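Local structure of DspB (Aggregatibacter actinomycetemcomitans, 1YHT) at residues Tyr60-His65 with Asp169-Thr174; Leu67-Glu72 with Phe125-Lys130; Lys300-Gly305 with Glu351-Lys356. The protein probably hydrolyses the beta-linked N-acetylglucosamine polymer of biofilms, as a biofilm-releasing family 20 glycoside hydrolase (EC 3.2.1.52). All blocks are in the same frame, centred on the assembly; numbering follows the deposited sequence.

Interaction 1 (Tyr60-His65 with Asp169-Thr174)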
loop_
_atom_site.group_PDB
_atom_site.type_symbol
_atom_site.label_atom_id
_atom_site.label_comp_id
_atom_site.label_asym_id
_atom_site.label_seq_id
_atom_site.Cartn_x
_atom_site.Cartn_y
_atom_site.Cartn_z
ATOM N N TYR A 60 0.152 9.377 -9.445
ATOM C CA TYR A 60 0.090 9.919 -8.091
ATOM C C TYR A 60 -1.326 10.512 -8.056
ATOM O O TYR A 60 -1.579 11.558 -8.661
ATOM C CB TYR A 60 1.150 11.050 -7.906
ATOM C CG TYR A 60 1.185 11.622 -6.528
ATOM C CD1 TYR A 60 1.948 11.015 -5.536
ATOM C CD2 TYR A 60 0.404 12.731 -6.185
ATOM C CE1 TYR A 60 1.976 11.519 -4.228
ATOM C CE2 TYR A 60 0.392 13.234 -4.879
ATOM C CZ TYR A 60 1.215 12.610 -3.906
ATOM O OH TYR A 60 1.235 13.031 -2.623
ATOM N N ALA A 61 -2.230 9.859 -7.338
ATOM C CA ALA A 61 -3.654 10.047 -7.545
ATOM C C ALA A 61 -4.367 11.006 -6.577
ATOM O O ALA A 61 -5.588 10.916 -6.419
ATOM C CB ALA A 61 -4.342 8.702 -7.519
ATOM N N ILE A 62 -3.627 11.922 -5.953
ATOM C CA ILE A 62 -4.210 12.983 -5.128
ATOM C C ILE A 62 -3.584 14.305 -5.451
ATOM O O ILE A 62 -2.484 14.376 -5.969
ATOM C CB ILE A 62 -4.082 12.709 -3.578
ATOM C CG1 ILE A 62 -2.627 12.766 -3.105
ATOM C CG2 ILE A 62 -4.653 11.363 -3.279
ATOM C CD1 ILE A 62 -2.448 12.334 -1.626
ATOM N N GLU A 63 -4.297 15.362 -5.080
ATOM C CA GLU A 63 -3.835 16.700 -5.243
ATOM C C GLU A 63 -2.573 16.969 -4.406
ATOM O O GLU A 63 -2.377 16.391 -3.305
ATOM C CB GLU A 63 -4.952 17.682 -4.872
ATOM C CG GLU A 63 -4.637 19.125 -5.173
ATOM C CD GLU A 63 -5.847 20.061 -5.233
ATOM O OE1 GLU A 63 -7.005 19.690 -4.894
ATOM O OE2 GLU A 63 -5.615 21.176 -5.696
ATOM N N SER A 64 -1.746 17.887 -4.909
ATOM C CA SER A 64 -0.462 18.218 -4.262
ATOM C C SER A 64 0.000 19.639 -4.592
ATOM O O SER A 64 0.143 19.982 -5.768
ATOM C CB SER A 64 0.649 17.270 -4.712
ATOM O OG SER A 64 1.895 17.628 -4.101
ATOM N N HIS A 65 0.228 20.442 -3.549
ATOM C CA HIS A 65 0.985 21.702 -3.690
ATOM C C HIS A 65 2.464 21.438 -4.048
ATOM O O HIS A 65 3.007 22.021 -4.960
ATOM C CB HIS A 65 0.948 22.506 -2.376
ATOM C CG HIS A 65 -0.273 23.355 -2.189
ATOM N ND1 HIS A 65 -1.539 22.831 -2.048
ATOM C CD2 HIS A 65 -0.396 24.699 -2.038
ATOM C CE1 HIS A 65 -2.399 23.826 -1.872
ATOM N NE2 HIS A 65 -1.730 24.978 -1.887
ATOM N N ASP A 169 -0.778 16.213 6.399
ATOM C CA ASP A 169 -1.713 17.340 6.490
ATOM C C ASP A 169 -3.053 17.095 5.768
ATOM O O ASP A 169 -4.128 17.444 6.274
ATOM C CB ASP A 169 -1.107 18.606 5.910
ATOM C CG ASP A 169 -0.030 19.209 6.802
ATOM O OD1 ASP A 169 0.092 18.806 7.966
ATOM O OD2 ASP A 169 0.663 20.103 6.333
ATOM N N ILE A 170 -2.982 16.489 4.599
ATOM C CA ILE A 170 -4.174 16.129 3.815
ATOM C C ILE A 170 -5.107 15.139 4.550
ATOM O O ILE A 170 -6.294 15.378 4.644
ATOM C CB ILE A 170 -3.772 15.547 2.454
ATOM C CG1 ILE A 170 -3.148 16.617 1.547
ATOM C CG2 ILE A 170 -4.968 14.950 1.701
ATOM C CD1 ILE A 170 -2.421 15.991 0.277
ATOM N N PHE A 171 -4.559 14.048 5.083
ATOM C CA PHE A 171 -5.373 13.028 5.764
ATOM C C PHE A 171 -5.743 13.446 7.193
ATOM O O PHE A 171 -6.777 13.021 7.729
ATOM C CB PHE A 171 -4.689 11.651 5.703
ATOM C CG PHE A 171 -4.717 11.066 4.322
ATOM C CD1 PHE A 171 -5.753 10.199 3.942
ATOM C CD2 PHE A 171 -3.818 11.479 3.364
ATOM C CE1 PHE A 171 -5.838 9.709 2.643
ATOM C CE2 PHE A 171 -3.901 11.008 2.034
ATOM C CZ PHE A 171 -4.878 10.132 1.676
ATOM N N GLY A 172 -4.906 14.283 7.795
ATOM C CA GLY A 172 -5.141 14.787 9.154
ATOM C C GLY A 172 -5.549 13.690 10.154
ATOM O O GLY A 172 -5.005 12.596 10.119
ATOM N N ASP A 173 -6.535 13.972 11.017
ATOM C CA ASP A 173 -6.868 13.028 12.118
ATOM C C ASP A 173 -7.635 11.755 11.715
ATOM O O ASP A 173 -8.023 10.973 12.580
ATOM C CB ASP A 173 -7.580 13.759 13.302
ATOM C CG ASP A 173 -8.984 14.214 12.977
ATOM O OD1 ASP A 173 -9.535 13.940 11.887
ATOM O OD2 ASP A 173 -9.570 14.862 13.854
ATOM N N THR A 174 -7.843 11.543 10.415
ATOM C CA THR A 174 -8.438 10.283 9.941
ATOM C C THR A 174 -7.426 9.148 9.961
ATOM O O THR A 174 -7.798 7.989 9.759
ATOM C CB THR A 174 -8.986 10.408 8.514
ATOM O OG1 THR A 174 -7.902 10.629 7.580
ATOM C CG2 THR A 174 -10.013 11.548 8.439
#
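Ile62 and Ile170 meet through their outermost methyls, CD1 of Ile62 standing 4.1 Å from CD1 of Ile170. The same Ile62 CD1 also reaches the ring of Phe171, lying 4.2 Å from CE2 near the ring plane, which makes this an approach to the ring edge. One methyl thus touches two consecutive side chains of the last turn of helix 154-171. Its position follows from the first torsion of Ile62: CG1 lies between the backbone N and the carbonyl carbon (chi1 68°), and chi2 of -173° extends the chain so that CD1 meets Ile170 and Phe171. On the helix, Ile170 has CG1 beside its backbone N (chi1 -69°), and its CD1 comes to 3.6 Å from the backbone carbonyl oxygen of Glu63, a van der Waals contact. The carboxylate of Glu63 plays no part across this interface; it forms a salt bridge with Arg70. Gly172 is the first residue to leave helical phi/psi, with positive phi, and Phe171 O accepts from both Thr174 N (3.2 Å) and Thr174 OG1 (2.6 Å) on the same face of its carbonyl plane. Leu97 of helix 94-106 touches both isoleucines, and a glycerol, probably from the crystallisation liquor, lies beside Ile170. With 127 Å² covered and all four touching residues buried, 60-65 meets 169-174 by dispersion alone; one helical turn earlier, Ser64 OG adds a hydrogen bond to Glu166.

Interaction 2 (Leu67-Glu72 with Phe125-Lys130)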
loop_
_atom_site.group_PDB
_atom_site.type_symbol
_atom_site.label_atom_id
_atom_site.label_comp_id
_atom_site.label_asym_id
_atom_site.label_seq_id
_atom_site.Cartn_x
_atom_site.Cartn_y
_atom_site.Cartn_z
ATOM N N LEU A 67 4.054 18.880 -5.434
ATOM C CA LEU A 67 4.254 18.360 -6.793
ATOM C C LEU A 67 3.510 19.165 -7.861
ATOM O O LEU A 67 3.572 18.838 -9.027
ATOM C CB LEU A 67 3.885 16.894 -6.867
ATOM C CG LEU A 67 4.536 16.023 -5.789
ATOM C CD1 LEU A 67 3.936 14.669 -5.815
ATOM C CD2 LEU A 67 6.041 15.925 -5.933
ATOM N N ASN A 68 2.844 20.227 -7.430
ATOM C CA ASN A 68 2.101 21.147 -8.266
ATOM C C ASN A 68 1.089 20.446 -9.216
ATOM O O ASN A 68 1.173 20.568 -10.425
ATOM C CB ASN A 68 3.033 22.119 -9.037
ATOM C CG ASN A 68 2.276 23.276 -9.635
ATOM O OD1 ASN A 68 1.148 23.550 -9.233
ATOM N ND2 ASN A 68 2.882 23.973 -10.599
ATOM N N GLN A 69 0.197 19.663 -8.618
ATOM C CA GLN A 69 -0.881 18.967 -9.279
ATOM C C GLN A 69 -2.111 19.502 -8.623
ATOM O O GLN A 69 -2.497 19.059 -7.522
ATOM C CB GLN A 69 -0.768 17.443 -9.071
ATOM C CG GLN A 69 -1.970 16.697 -9.642
ATOM C CD GLN A 69 -1.694 15.239 -9.879
ATOM O OE1 GLN A 69 -1.323 14.858 -10.996
ATOM N NE2 GLN A 69 -1.893 14.402 -8.827
ATOM N N ARG A 70 -2.693 20.519 -9.242
ATOM C CA ARG A 70 -3.705 21.316 -8.604
ATOM C C ARG A 70 -5.038 21.195 -9.364
ATOM O O ARG A 70 -5.088 21.141 -10.616
ATOM C CB ARG A 70 -3.247 22.771 -8.489
ATOM C CG ARG A 70 -2.001 23.056 -7.588
ATOM C CD ARG A 70 -2.119 22.540 -6.154
ATOM N NE ARG A 70 -3.375 22.849 -5.487
ATOM C CZ ARG A 70 -3.705 24.031 -4.965
ATOM N NH1 ARG A 70 -2.876 25.062 -5.055
ATOM N NH2 ARG A 70 -4.883 24.210 -4.378
ATOM N N ALA A 71 -6.122 21.156 -8.584
ATOM C CA ALA A 71 -7.483 21.048 -9.135
ATOM C C ALA A 71 -7.807 22.209 -10.098
ATOM O O ALA A 71 -8.411 22.017 -11.161
ATOM C CB ALA A 71 -8.491 20.976 -8.055
ATOM N N GLU A 72 -7.338 23.384 -9.755
ATOM C CA GLU A 72 -7.556 24.531 -10.577
ATOM C C GLU A 72 -6.875 24.399 -11.942
ATOM O O GLU A 72 -7.380 24.997 -12.898
ATOM C CB GLU A 72 -7.104 25.779 -9.800
ATOM C CG GLU A 72 -7.637 27.115 -10.226
ATOM C CD GLU A 72 -7.382 28.172 -9.130
ATOM O OE1 GLU A 72 -8.202 28.215 -8.166
ATOM O OE2 GLU A 72 -6.363 28.906 -9.212
ATOM N N PHE A 125 8.309 11.156 -9.576
ATOM C CA PHE A 125 9.448 11.637 -10.398
ATOM C C PHE A 125 8.966 12.489 -11.583
ATOM O O PHE A 125 9.495 13.567 -11.879
ATOM C CB PHE A 125 10.235 10.450 -10.957
ATOM C CG PHE A 125 10.965 9.607 -9.909
ATOM C CD1 PHE A 125 11.274 10.099 -8.670
ATOM C CD2 PHE A 125 11.395 8.345 -10.239
ATOM C CE1 PHE A 125 11.994 9.326 -7.744
ATOM C CE2 PHE A 125 12.107 7.542 -9.315
ATOM C CZ PHE A 125 12.405 8.043 -8.082
ATOM N N LYS A 126 7.948 12.000 -12.273
ATOM C CA LYS A 126 7.480 12.695 -13.451
ATOM C C LYS A 126 6.885 14.072 -13.093
ATOM O O LYS A 126 7.102 15.032 -13.810
ATOM C CB LYS A 126 6.478 11.839 -14.206
ATOM C CG LYS A 126 7.106 10.537 -14.802
ATOM C CD LYS A 126 8.460 10.824 -15.526
ATOM C CE LYS A 126 8.964 9.688 -16.433
ATOM N NZ LYS A 126 10.240 10.152 -17.140
ATOM N N LEU A 127 6.151 14.181 -11.984
ATOM C CA LEU A 127 5.655 15.506 -11.526
ATOM C C LEU A 127 6.763 16.473 -11.085
ATOM O O LEU A 127 6.682 17.690 -11.350
ATOM C CB LEU A 127 4.635 15.319 -10.392
ATOM C CG LEU A 127 3.311 14.670 -10.795
ATOM C CD1 LEU A 127 2.546 14.210 -9.568
ATOM C CD2 LEU A 127 2.510 15.636 -11.653
ATOM N N VAL A 128 7.746 15.936 -10.357
ATOM C CA VAL A 128 8.936 16.692 -9.956
ATOM C C VAL A 128 9.713 17.213 -11.188
ATOM O O VAL A 128 10.078 18.388 -11.284
ATOM C CB VAL A 128 9.889 15.853 -9.112
ATOM C CG1 VAL A 128 11.267 16.585 -8.960
ATOM C CG2 VAL A 128 9.262 15.612 -7.702
ATOM N N GLN A 129 9.960 16.320 -12.136
ATOM C CA GLN A 129 10.594 16.731 -13.374
ATOM C C GLN A 129 9.888 17.900 -14.057
ATOM O O GLN A 129 10.526 18.848 -14.504
ATOM C CB GLN A 129 10.645 15.536 -14.339
ATOM C CG GLN A 129 11.246 15.924 -15.719
ATOM C CD GLN A 129 11.496 14.710 -16.610
ATOM O OE1 GLN A 129 12.148 13.749 -16.189
ATOM N NE2 GLN A 129 10.892 14.719 -17.812
ATOM N N LYS A 130 8.578 17.819 -14.179
ATOM C CA LYS A 130 7.797 18.876 -14.864
ATOM C C LYS A 130 7.896 20.203 -14.074
ATOM O O LYS A 130 8.165 21.266 -14.623
ATOM C CB LYS A 130 6.338 18.421 -14.985
ATOM C CG LYS A 130 5.334 19.460 -15.542
ATOM C CD LYS A 130 5.614 19.770 -16.999
ATOM C CE LYS A 130 4.572 20.727 -17.631
ATOM N NZ LYS A 130 4.495 22.054 -16.919
HETATM O O HOH W 1 4.157 18.785 -11.653
#
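A single water links the two backbones where Leu67 meets Leu127: it donates to Leu67 O at 2.7 Å and to Leu127 O at 2.8 Å. Both acceptors are main-chain carbonyls, one from an irregular loop and the other from helix 122-132, so the bridge depends on backbone position and not on a polar side chain. Beside it the contact is mainly apolar. The CA atoms of Leu67 and Leu127 are 5.7 Å apart, the nearest such pair across the segments, and the two side chains cross at about a right angle with their CB atoms 3.9 Å from each other. Further along, CD1 of Leu67 lies 4.0 Å from CD1 of Leu127. The other branch of Leu67 turns to the next helical residue, its CD2 standing 3.7 Å from CG2 of Val128. Chi1 of -51° sets CG of Leu67 beside its backbone N, and chi2 of 171° then splits the two methyls between Leu127 and Val128. Gln69 brings its amide to the remaining branch of Leu127, with OE1 4.0 Å from CD2. That is packing; OE1 accepts a hydrogen bond from Asn84, while NE2 donates to Ile62 O and probably to Tyr60 O. The backbone of Asn68 and Gln69 faces Ser64 in a G1 beta bulge, and Phe159 of helix 154-171 touches both Leu67 and Val128. Chemically, the interface combines branched aliphatic packing with a water that supplies a donor to each of two carbonyls, while the amide beside the leucine has its polar needs met by neighbouring residues.

Interaction 3 (Lys300-Gly305 with Glu351-Lys356)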
loop_
_atom_site.group_PDB
_atom_site.type_symbol
_atom_site.label_atom_id
_atom_site.label_comp_id
_atom_site.label_asym_id
_atom_site.label_seq_id
_atom_site.Cartn_x
_atom_site.Cartn_y
_atom_site.Cartn_z
ATOM N N LYS A 300 -13.490 -21.103 2.760
ATOM C CA LYS A 300 -13.236 -22.548 2.940
ATOM C C LYS A 300 -11.817 -22.856 3.428
ATOM O O LYS A 300 -11.631 -23.677 4.332
ATOM C CB LYS A 300 -13.468 -23.228 1.600
ATOM C CG LYS A 300 -13.339 -24.747 1.563
ATOM C CD LYS A 300 -14.674 -25.431 1.611
ATOM C CE LYS A 300 -14.624 -26.764 0.851
ATOM N NZ LYS A 300 -13.467 -27.577 1.241
ATOM N N ASN A 301 -10.849 -22.141 2.856
ATOM C CA ASN A 301 -9.431 -22.524 2.882
ATOM C C ASN A 301 -8.476 -21.534 3.560
ATOM O O ASN A 301 -7.361 -21.913 3.902
ATOM C CB ASN A 301 -8.915 -22.793 1.444
ATOM C CG ASN A 301 -9.741 -23.845 0.707
ATOM O OD1 ASN A 301 -10.320 -23.582 -0.362
ATOM N ND2 ASN A 301 -9.812 -25.016 1.264
ATOM N N TRP A 302 -8.862 -20.269 3.731
ATOM C CA TRP A 302 -7.958 -19.329 4.378
ATOM C C TRP A 302 -8.269 -19.139 5.853
ATOM O O TRP A 302 -9.439 -19.156 6.266
ATOM C CB TRP A 302 -7.911 -17.975 3.653
ATOM C CG TRP A 302 -6.902 -17.062 4.290
ATOM C CD1 TRP A 302 -5.545 -17.183 4.265
ATOM C CD2 TRP A 302 -7.190 -15.929 5.104
ATOM N NE1 TRP A 302 -4.960 -16.160 4.992
ATOM C CE2 TRP A 302 -5.952 -15.375 5.512
ATOM C CE3 TRP A 302 -8.372 -15.282 5.477
ATOM C CZ2 TRP A 302 -5.875 -14.234 6.293
ATOM C CZ3 TRP A 302 -8.284 -14.167 6.288
ATOM C CH2 TRP A 302 -7.040 -13.678 6.712
ATOM N N ASP A 303 -7.228 -18.991 6.664
ATOM C CA ASP A 303 -7.389 -18.449 8.010
ATOM C C ASP A 303 -6.220 -17.544 8.331
ATOM O O ASP A 303 -5.185 -17.539 7.624
ATOM C CB ASP A 303 -7.563 -19.532 9.105
ATOM C CG ASP A 303 -6.337 -20.371 9.325
ATOM O OD1 ASP A 303 -5.404 -19.902 10.011
ATOM O OD2 ASP A 303 -6.348 -21.544 8.863
ATOM N N LEU A 304 -6.377 -16.776 9.399
ATOM C CA LEU A 304 -5.430 -15.685 9.670
ATOM C C LEU A 304 -3.969 -16.180 9.826
ATOM O O LEU A 304 -3.025 -15.421 9.578
ATOM C CB LEU A 304 -5.879 -14.895 10.896
ATOM C CG LEU A 304 -5.032 -13.680 11.239
ATOM C CD1 LEU A 304 -5.045 -12.650 10.036
ATOM C CD2 LEU A 304 -5.481 -13.058 12.538
ATOM N N GLY A 305 -3.789 -17.437 10.217
ATOM C CA GLY A 305 -2.465 -17.993 10.460
ATOM C C GLY A 305 -1.745 -18.525 9.241
ATOM O O GLY A 305 -0.554 -18.897 9.300
ATOM N N GLU A 351 -15.718 -8.873 2.421
ATOM C CA GLU A 351 -16.463 -9.359 3.586
ATOM C C GLU A 351 -15.854 -10.606 4.210
ATOM O O GLU A 351 -15.694 -10.687 5.418
ATOM C CB GLU A 351 -17.946 -9.628 3.237
ATOM C CG GLU A 351 -18.703 -8.368 2.918
ATOM C CD GLU A 351 -20.114 -8.635 2.398
ATOM O OE1 GLU A 351 -20.484 -9.828 2.206
ATOM O OE2 GLU A 351 -20.830 -7.638 2.229
ATOM N N ALA A 352 -15.542 -11.579 3.373
ATOM C CA ALA A 352 -14.944 -12.863 3.802
ATOM C C ALA A 352 -13.601 -12.655 4.512
ATOM O O ALA A 352 -13.347 -13.233 5.533
ATOM C CB ALA A 352 -14.717 -13.760 2.605
ATOM N N VAL A 353 -12.735 -11.845 3.933
ATOM C CA VAL A 353 -11.422 -11.592 4.541
ATOM C C VAL A 353 -11.571 -10.943 5.944
ATOM O O VAL A 353 -10.920 -11.371 6.921
ATOM C CB VAL A 353 -10.546 -10.702 3.626
ATOM C CG1 VAL A 353 -9.225 -10.301 4.352
ATOM C CG2 VAL A 353 -10.239 -11.415 2.314
ATOM N N ILE A 354 -12.465 -9.977 6.047
ATOM C CA ILE A 354 -12.731 -9.264 7.300
ATOM C C ILE A 354 -13.313 -10.227 8.333
ATOM O O ILE A 354 -12.866 -10.250 9.464
ATOM C CB ILE A 354 -13.660 -8.011 7.121
ATOM C CG1 ILE A 354 -12.925 -6.912 6.357
ATOM C CG2 ILE A 354 -14.127 -7.484 8.448
ATOM C CD1 ILE A 354 -13.789 -5.760 5.853
ATOM N N HIS A 355 -14.331 -10.972 7.940
ATOM C CA HIS A 355 -14.958 -11.917 8.845
ATOM C C HIS A 355 -13.999 -13.039 9.251
ATOM O O HIS A 355 -13.965 -13.392 10.402
ATOM C CB HIS A 355 -16.225 -12.522 8.246
ATOM C CG HIS A 355 -17.368 -11.563 8.115
ATOM N ND1 HIS A 355 -17.720 -10.675 9.109
ATOM C CD2 HIS A 355 -18.275 -11.387 7.119
ATOM C CE1 HIS A 355 -18.759 -9.957 8.715
ATOM N NE2 HIS A 355 -19.115 -10.360 7.510
ATOM N N LYS A 356 -13.248 -13.602 8.318
ATOM C CA LYS A 356 -12.296 -14.663 8.651
ATOM C C LYS A 356 -11.193 -14.175 9.553
ATOM O O LYS A 356 -10.683 -14.950 10.367
ATOM C CB LYS A 356 -11.680 -15.288 7.409
ATOM C CG LYS A 356 -12.650 -16.129 6.572
ATOM C CD LYS A 356 -13.057 -17.477 7.258
ATOM C CE LYS A 356 -11.861 -18.344 7.535
ATOM N NZ LYS A 356 -12.023 -19.707 6.982
HETATM O O HOH W 2 -10.626 -22.155 6.828
HETATM O O HOH W 3 -8.929 -16.721 10.977
#
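Trp302 leaves helical phi/psi just after helix 287-301; it and Asp303 are extended before the chain turns at Leu304 and Gly305, passing beside helix 339-358 with the CA atoms of Asp303 and Lys356 6.2 Å apart. Within the helical segment, Lys356 N bonds to Ala352 O, the usual i to i-4 pattern. At the turn, Asp303 OD1 accepts from Gly305 N at 3.0 Å, an Asx turn; this donor meets the anti side of the carboxylate, 27° out of its plane. A water joins the backbones, accepting from Leu304 N (3.0 Å) and donating to Lys356 O (2.6 Å). Among the side chains, Trp302 brings the six-membered ring of its indole against the helix, CG anti to the backbone N (chi1 -176°). Its CZ3 lies 3.7 Å from CB of Lys356, and Val353 O stands at the ring edge, 3.9 Å from CZ3. The lysine runs past the indole in the opposite direction, bending at chi2, chi3 and chi4. At the end of helix 287-301 its NZ donates to Ile299 O and to a second water, 2.8 Å away, which in turn donates to Lys300 O. Trp302 NE1 is bound by Val306 O, and Asp303 OD2 by Arg315 in a salt bridge. This is the helix-strand-helix layering of a TIM barrel: strand 324-329 lies between the two helices in sequence, and Trp302 packs on its Ala325.

How the interactions relate
Interactions 1 and 2 are neighbours, their centres about 14 Å apart, and both draw on the loop between strands 49-53 and 75-76. Along the chain 67-72 and 125-130 fall between 60-65 and 169-174. One part of the loop meets helix 122-132 and the other the end of helix 154-171, and the two loop segments also touch each other, Glu63 CG lying 3.2 Å from Gln69 O. Interaction 3 comes later in sequence, on the opposite side of the chain's centre, its centre about 31 Å from that of interaction 1 and about 40 Å from that of interaction 2. Interactions 1 and 2 thus sit together on one side of the barrel and interaction 3 on the other.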